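Local coordinates for protein kirola (Actinidia deliciosa, PDB 4IGV) that is a kiwifruit allergen of the ripening-related MLP family, related to PR-10 proteins, and probably binds small hydrophobic ligands in a cavity, at residues Ser54-Lys59 and Asp71-Ile76; Lys67-Ile72 and Phe85-Gly90. All blocks are in the same frame, centred on the assembly; numbering follows the deposited sequence.

Contact 1: Ser54-Lys59 and Asp71-Ile76; sequences SVIFFK and DIVEAI
Three straight backbone hydrogen bonds join Ser54-Lys59 to Asp71-Ile76. Ile56 and Asp71 form an antiparallel hydrogen-bonded pair: Ile56 N gives to Asp71 O at 2.9 Å, and Asp71 N gives to Ile56 O at 2.8 Å. Val73 N then reaches Ser54 O at 2.9 Å. All three run nearly along the C=O axes. Val55 and Ile72 are a non-hydrogen-bonded pair, with CA-H...O contacts from Val55 CA to Asp71 O and from Ile72 CA to Ser54 O.

On the face of Ile56 and Asp71, the Phe58 ring and the Asp71 carboxylate cross at about a right angle, with planes 52° apart. Phe58 CE2 comes 3.5 Å from Asp71 OD2. Both CG atoms are anti to the carbonyl carbon (chi1 -64°). Ile56 CG2 lies over one face of that ring, toward its rim. Asp71 OD2 is hydrogen-bonded to an unidentified ligand, probably from the crystallisation liquor. Ser54 OG takes the crowded position between N and C (chi1 54°) and packs 3.3 Å from Val73 CG2. Its hydrogen bond goes to Thr51 O.

This is the hairpin of strands 55-62 and 65-77 in the Bet v 1 sheet. Strand 39-46 flanks it beyond 55-62, strand 82-88 beyond 65-77.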
loop_
_atom_site.group_PDB
_atom_site.type_symbol
_atom_site.label_atom_id
_atom_site.label_comp_id
_atom_site.label_asym_id
_atom_site.label_seq_id
_atom_site.Cartn_x
_atom_site.Cartn_y
_atom_site.Cartn_z
ATOM N N SER A 54 -5.777 13.498 -1.044
ATOM C CA SER A 54 -4.383 13.763 -1.298
ATOM C C SER A 54 -3.906 12.882 -2.451
ATOM O O SER A 54 -4.420 11.736 -2.680
ATOM C CB SER A 54 -3.511 13.563 -0.056
ATOM O OG SER A 54 -3.645 12.284 0.555
ATOM N N VAL A 55 -2.934 13.377 -3.200
ATOM C CA VAL A 55 -2.442 12.701 -4.379
ATOM C C VAL A 55 -0.956 12.455 -4.192
ATOM O O VAL A 55 -0.216 13.399 -3.880
ATOM C CB VAL A 55 -2.692 13.551 -5.649
ATOM C CG1 VAL A 55 -2.102 12.873 -6.928
ATOM C CG2 VAL A 55 -4.184 13.910 -5.827
ATOM N N ILE A 56 -0.544 11.213 -4.365
ATOM C CA ILE A 56 0.782 10.766 -4.011
ATOM C C ILE A 56 1.398 10.026 -5.204
ATOM O O ILE A 56 0.764 9.161 -5.848
ATOM C CB ILE A 56 0.791 9.889 -2.750
ATOM C CG1 ILE A 56 0.173 10.625 -1.586
ATOM C CG2 ILE A 56 2.230 9.441 -2.412
ATOM C CD1 ILE A 56 -0.001 9.723 -0.351
ATOM N N PHE A 57 2.670 10.340 -5.475
ATOM C CA PHE A 57 3.429 9.666 -6.546
ATOM C C PHE A 57 4.428 8.689 -5.909
ATOM O O PHE A 57 5.115 9.056 -4.982
ATOM C CB PHE A 57 4.167 10.717 -7.370
ATOM C CG PHE A 57 4.967 10.165 -8.533
ATOM C CD1 PHE A 57 4.315 9.759 -9.701
ATOM C CD2 PHE A 57 6.335 10.126 -8.477
ATOM C CE1 PHE A 57 5.053 9.293 -10.771
ATOM C CE2 PHE A 57 7.071 9.658 -9.576
ATOM C CZ PHE A 57 6.381 9.265 -10.718
ATOM N N PHE A 58 4.488 7.454 -6.446
ATOM C CA PHE A 58 5.383 6.430 -5.950
ATOM C C PHE A 58 6.370 6.039 -7.014
ATOM O O PHE A 58 6.005 5.817 -8.181
ATOM C CB PHE A 58 4.598 5.194 -5.547
ATOM C CG PHE A 58 3.657 5.396 -4.402
ATOM C CD1 PHE A 58 4.047 5.246 -3.123
ATOM C CD2 PHE A 58 2.333 5.774 -4.624
ATOM C CE1 PHE A 58 3.178 5.425 -2.054
ATOM C CE2 PHE A 58 1.486 5.948 -3.571
ATOM C CZ PHE A 58 1.895 5.769 -2.303
ATOM N N LYS A 59 7.642 5.963 -6.605
ATOM C CA LYS A 59 8.680 5.385 -7.422
ATOM C C LYS A 59 9.073 4.099 -6.695
ATOM O O LYS A 59 9.466 4.140 -5.530
ATOM C CB LYS A 59 9.890 6.309 -7.517
ATOM C CG LYS A 59 9.590 7.605 -8.225
ATOM C CD LYS A 59 10.830 8.455 -8.280
ATOM C CE LYS A 59 11.892 7.833 -9.132
ATOM N NZ LYS A 59 12.987 8.806 -9.408
ATOM N N ASP A 71 -1.383 7.843 -7.098
ATOM C CA ASP A 71 -2.554 7.394 -6.351
ATOM C C ASP A 71 -3.280 8.549 -5.710
ATOM O O ASP A 71 -2.644 9.572 -5.379
ATOM C CB ASP A 71 -2.197 6.491 -5.168
ATOM C CG ASP A 71 -1.567 5.184 -5.527
ATOM O OD1 ASP A 71 -1.173 4.945 -6.681
ATOM O OD2 ASP A 71 -1.414 4.360 -4.564
ATOM N N ILE A 72 -4.601 8.393 -5.544
ATOM C CA ILE A 72 -5.409 9.266 -4.702
ATOM C C ILE A 72 -5.783 8.520 -3.433
ATOM O O ILE A 72 -6.041 7.321 -3.450
ATOM C CB ILE A 72 -6.686 9.847 -5.438
ATOM C CG1 ILE A 72 -7.486 10.795 -4.536
ATOM C CG2 ILE A 72 -7.589 8.753 -5.975
ATOM C CD1 ILE A 72 -8.451 11.713 -5.317
ATOM N N VAL A 73 -5.784 9.229 -2.311
ATOM C CA VAL A 73 -6.303 8.651 -1.068
ATOM C C VAL A 73 -7.818 8.813 -1.145
ATOM O O VAL A 73 -8.355 9.928 -1.033
ATOM C CB VAL A 73 -5.743 9.317 0.141
ATOM C CG1 VAL A 73 -6.447 8.733 1.406
ATOM C CG2 VAL A 73 -4.221 9.083 0.251
ATOM N N GLU A 74 -8.531 7.731 -1.412
ATOM C CA GLU A 74 -9.975 7.741 -1.638
ATOM C C GLU A 74 -10.741 7.735 -0.330
ATOM O O GLU A 74 -11.896 8.159 -0.332
ATOM C CB GLU A 74 -10.321 6.485 -2.477
ATOM C CG GLU A 74 -11.640 5.891 -2.567
ATOM C CD GLU A 74 -11.643 4.811 -3.694
ATOM O OE1 GLU A 74 -11.190 5.103 -4.823
ATOM O OE2 GLU A 74 -12.208 3.760 -3.465
ATOM N N ALA A 75 -10.201 7.134 0.712
ATOM C CA ALA A 75 -10.908 6.966 1.974
ATOM C C ALA A 75 -9.963 6.821 3.113
ATOM O O ALA A 75 -8.875 6.250 2.964
ATOM C CB ALA A 75 -11.837 5.722 1.881
ATOM N N ILE A 76 -10.405 7.292 4.253
ATOM C CA ILE A 76 -9.743 7.130 5.542
ATOM C C ILE A 76 -10.761 6.802 6.586
ATOM O O ILE A 76 -11.815 7.460 6.600
ATOM C CB ILE A 76 -8.974 8.378 5.968
ATOM C CG1 ILE A 76 -7.805 8.582 5.035
ATOM C CG2 ILE A 76 -8.516 8.330 7.454
ATOM C CD1 ILE A 76 -6.976 9.798 5.302
#

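Contact 2: Lys67-Ile72 and Phe85-Gly90; sequences KTAKDI and FKIVEG
A classic beta bulge marks this hairpin of strands 65-77 and 82-88 in the antiparallel Bet v 1 sheet. Two residues, Val88 and Glu89, stand across from Lys70, and the pairing slips by one residue before Asp71. Lys70 O accepts two N-H groups: Val88 N at 2.8 Å, nearly along the C=O axis, and Glu89 N at a longer 3.3 Å, in the carbonyl plane on a lone pair. Lys70 N returns a bond to Glu89 O, but from above that carbonyl plane. Beyond the bulge, Ile72 and Lys86 exchange two backbone bonds.

Lys70 and Glu89 lie side by side and point the same way. Lys70 starts with CG anti to the backbone N and bends at chi3 (67°), which brings its end to the extended Glu89. Lys70 NZ forms a salt bridge to Glu89 OE1 at 3.5 Å. The Val88 side chain crosses that of Lys70 obliquely, with Val88 CG2 3.6 Å from Lys70 CE. Along the same face, Ile72 CG2 packs 3.6 Å from Lys86 CB.

The other face carries Ala69, Asp71 and Ile87. The Asp71 and Ile87 side chains lie side by side, with Asp71 OD1 3.6 Å from Ile87 CG1; Asp71 OD2 lies 3.6 Å from Phe85 CB. Gly90 pairs with Ala69. Gly90 CA lies 3.3 Å from Thr68 O in a CA-H...O contact, and at phi 134° and psi -175° a side chain would press on Glu89 O.

The chain turns a corner at Glu89. Strand 96-107 borders 82-88 on one side, strand 55-62 borders 65-77 on the other, and Phe85 touches Leu28.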
loop_
_atom_site.group_PDB
_atom_site.type_symbol
_atom_site.label_atom_id
_atom_site.label_comp_id
_atom_site.label_asym_id
_atom_site.label_seq_id
_atom_site.Cartn_x
_atom_site.Cartn_y
_atom_site.Cartn_z
ATOM N N LYS A 67 9.220 1.082 -11.548
ATOM C CA LYS A 67 7.854 1.408 -11.901
ATOM C C LYS A 67 7.420 2.677 -11.206
ATOM O O LYS A 67 8.055 3.124 -10.258
ATOM C CB LYS A 67 6.931 0.274 -11.534
ATOM C CG LYS A 67 7.195 -0.990 -12.417
ATOM C CD LYS A 67 6.212 -2.065 -12.170
ATOM C CE LYS A 67 6.676 -3.353 -12.804
ATOM N NZ LYS A 67 6.007 -3.640 -14.072
ATOM N N THR A 68 6.329 3.265 -11.679
ATOM C CA THR A 68 5.747 4.412 -10.997
ATOM C C THR A 68 4.233 4.247 -10.876
ATOM O O THR A 68 3.624 3.501 -11.644
ATOM C CB THR A 68 6.045 5.781 -11.669
ATOM O OG1 THR A 68 5.393 5.876 -12.957
ATOM C CG2 THR A 68 7.526 6.005 -11.823
ATOM N N ALA A 69 3.645 4.951 -9.931
ATOM C CA ALA A 69 2.183 4.995 -9.767
ATOM C C ALA A 69 1.830 6.344 -9.194
ATOM O O ALA A 69 2.564 6.903 -8.367
ATOM C CB ALA A 69 1.718 3.936 -8.836
ATOM N N LYS A 70 0.699 6.872 -9.611
ATOM C CA LYS A 70 0.118 8.026 -8.963
ATOM C C LYS A 70 -1.197 7.565 -8.380
ATOM O O LYS A 70 -2.050 6.981 -9.070
ATOM C CB LYS A 70 -0.136 9.156 -9.973
ATOM C CG LYS A 70 -0.611 10.399 -9.378
ATOM C CD LYS A 70 -0.783 11.539 -10.388
ATOM C CE LYS A 70 -1.857 11.273 -11.350
ATOM N NZ LYS A 70 -2.082 12.520 -12.166
ATOM N N ASP A 71 -1.383 7.843 -7.098
ATOM C CA ASP A 71 -2.554 7.394 -6.351
ATOM C C ASP A 71 -3.280 8.549 -5.710
ATOM O O ASP A 71 -2.644 9.572 -5.379
ATOM C CB ASP A 71 -2.197 6.491 -5.168
ATOM C CG ASP A 71 -1.567 5.184 -5.527
ATOM O OD1 ASP A 71 -1.173 4.945 -6.681
ATOM O OD2 ASP A 71 -1.414 4.360 -4.564
ATOM N N ILE A 72 -4.601 8.393 -5.544
ATOM C CA ILE A 72 -5.409 9.266 -4.702
ATOM C C ILE A 72 -5.783 8.520 -3.433
ATOM O O ILE A 72 -6.041 7.321 -3.450
ATOM C CB ILE A 72 -6.686 9.847 -5.438
ATOM C CG1 ILE A 72 -7.486 10.795 -4.536
ATOM C CG2 ILE A 72 -7.589 8.753 -5.975
ATOM C CD1 ILE A 72 -8.451 11.713 -5.317
ATOM N N PHE A 85 -6.208 3.593 -1.076
ATOM C CA PHE A 85 -5.470 4.219 -2.176
ATOM C C PHE A 85 -6.039 3.750 -3.509
ATOM O O PHE A 85 -6.250 2.552 -3.731
ATOM C CB PHE A 85 -4.034 3.783 -2.123
ATOM C CG PHE A 85 -3.303 4.178 -0.868
ATOM C CD1 PHE A 85 -2.694 5.414 -0.750
ATOM C CD2 PHE A 85 -3.229 3.309 0.183
ATOM C CE1 PHE A 85 -2.017 5.772 0.458
ATOM C CE2 PHE A 85 -2.555 3.644 1.384
ATOM C CZ PHE A 85 -1.960 4.879 1.511
ATOM N N LYS A 86 -6.408 4.693 -4.371
ATOM C CA LYS A 86 -6.847 4.394 -5.734
ATOM C C LYS A 86 -5.693 4.699 -6.692
ATOM O O LYS A 86 -5.247 5.828 -6.727
ATOM C CB LYS A 86 -8.090 5.205 -6.130
ATOM C CG LYS A 86 -8.463 5.059 -7.590
ATOM C CD LYS A 86 -9.694 5.916 -7.901
ATOM C CE LYS A 86 -9.964 5.960 -9.350
ATOM N NZ LYS A 86 -11.099 6.913 -9.507
ATOM N N ILE A 87 -5.265 3.738 -7.484
ATOM C CA ILE A 87 -4.220 3.961 -8.473
ATOM C C ILE A 87 -4.830 4.600 -9.689
ATOM O O ILE A 87 -5.802 4.077 -10.243
ATOM C CB ILE A 87 -3.459 2.653 -8.851
ATOM C CG1 ILE A 87 -2.941 1.948 -7.592
ATOM C CG2 ILE A 87 -2.337 2.997 -9.901
ATOM C CD1 ILE A 87 -2.319 0.560 -7.822
ATOM N N VAL A 88 -4.317 5.751 -10.099
ATOM C CA VAL A 88 -4.928 6.489 -11.221
ATOM C C VAL A 88 -4.048 6.532 -12.424
ATOM O O VAL A 88 -4.559 6.605 -13.560
ATOM C CB VAL A 88 -5.403 7.874 -10.830
ATOM C CG1 VAL A 88 -6.526 7.727 -9.733
ATOM C CG2 VAL A 88 -4.334 8.803 -10.394
ATOM N N GLU A 89 -2.743 6.455 -12.237
ATOM C CA GLU A 89 -1.797 6.360 -13.343
ATOM C C GLU A 89 -0.636 5.477 -12.969
ATOM O O GLU A 89 -0.326 5.343 -11.790
ATOM C CB GLU A 89 -1.221 7.743 -13.705
ATOM C CG GLU A 89 -2.188 8.777 -14.134
ATOM C CD GLU A 89 -1.517 10.089 -14.587
ATOM O OE1 GLU A 89 -0.326 10.330 -14.249
ATOM O OE2 GLU A 89 -2.187 10.881 -15.293
ATOM N N GLY A 90 0.003 4.904 -13.955
ATOM C CA GLY A 90 1.256 4.197 -13.764
ATOM C C GLY A 90 1.286 2.877 -14.461
ATOM O O GLY A 90 0.390 2.528 -15.220
#

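Contacts 1 and 2 share strand 65-77, which uses one edge for 55-62 and the other for 82-88. Together they join three successive strands of one sheet. Asp71 and Ile72 belong to both. The buried Asp71 side chain lies between Phe58 of contact 1 and Phe85 and Ile87 of contact 2. Both contacts are partly buried, but no residue touching across contact 1 is exposed. Its pairing is regular and its side-chain packing has no salt bridge. Contact 2 buries more surface, 525 against 323 Å², and includes a bulge, a glycine and the exposed Lys86 and Glu89. Phe58 N, probably hydrogen-bonded to Ala69 O, ties the two together.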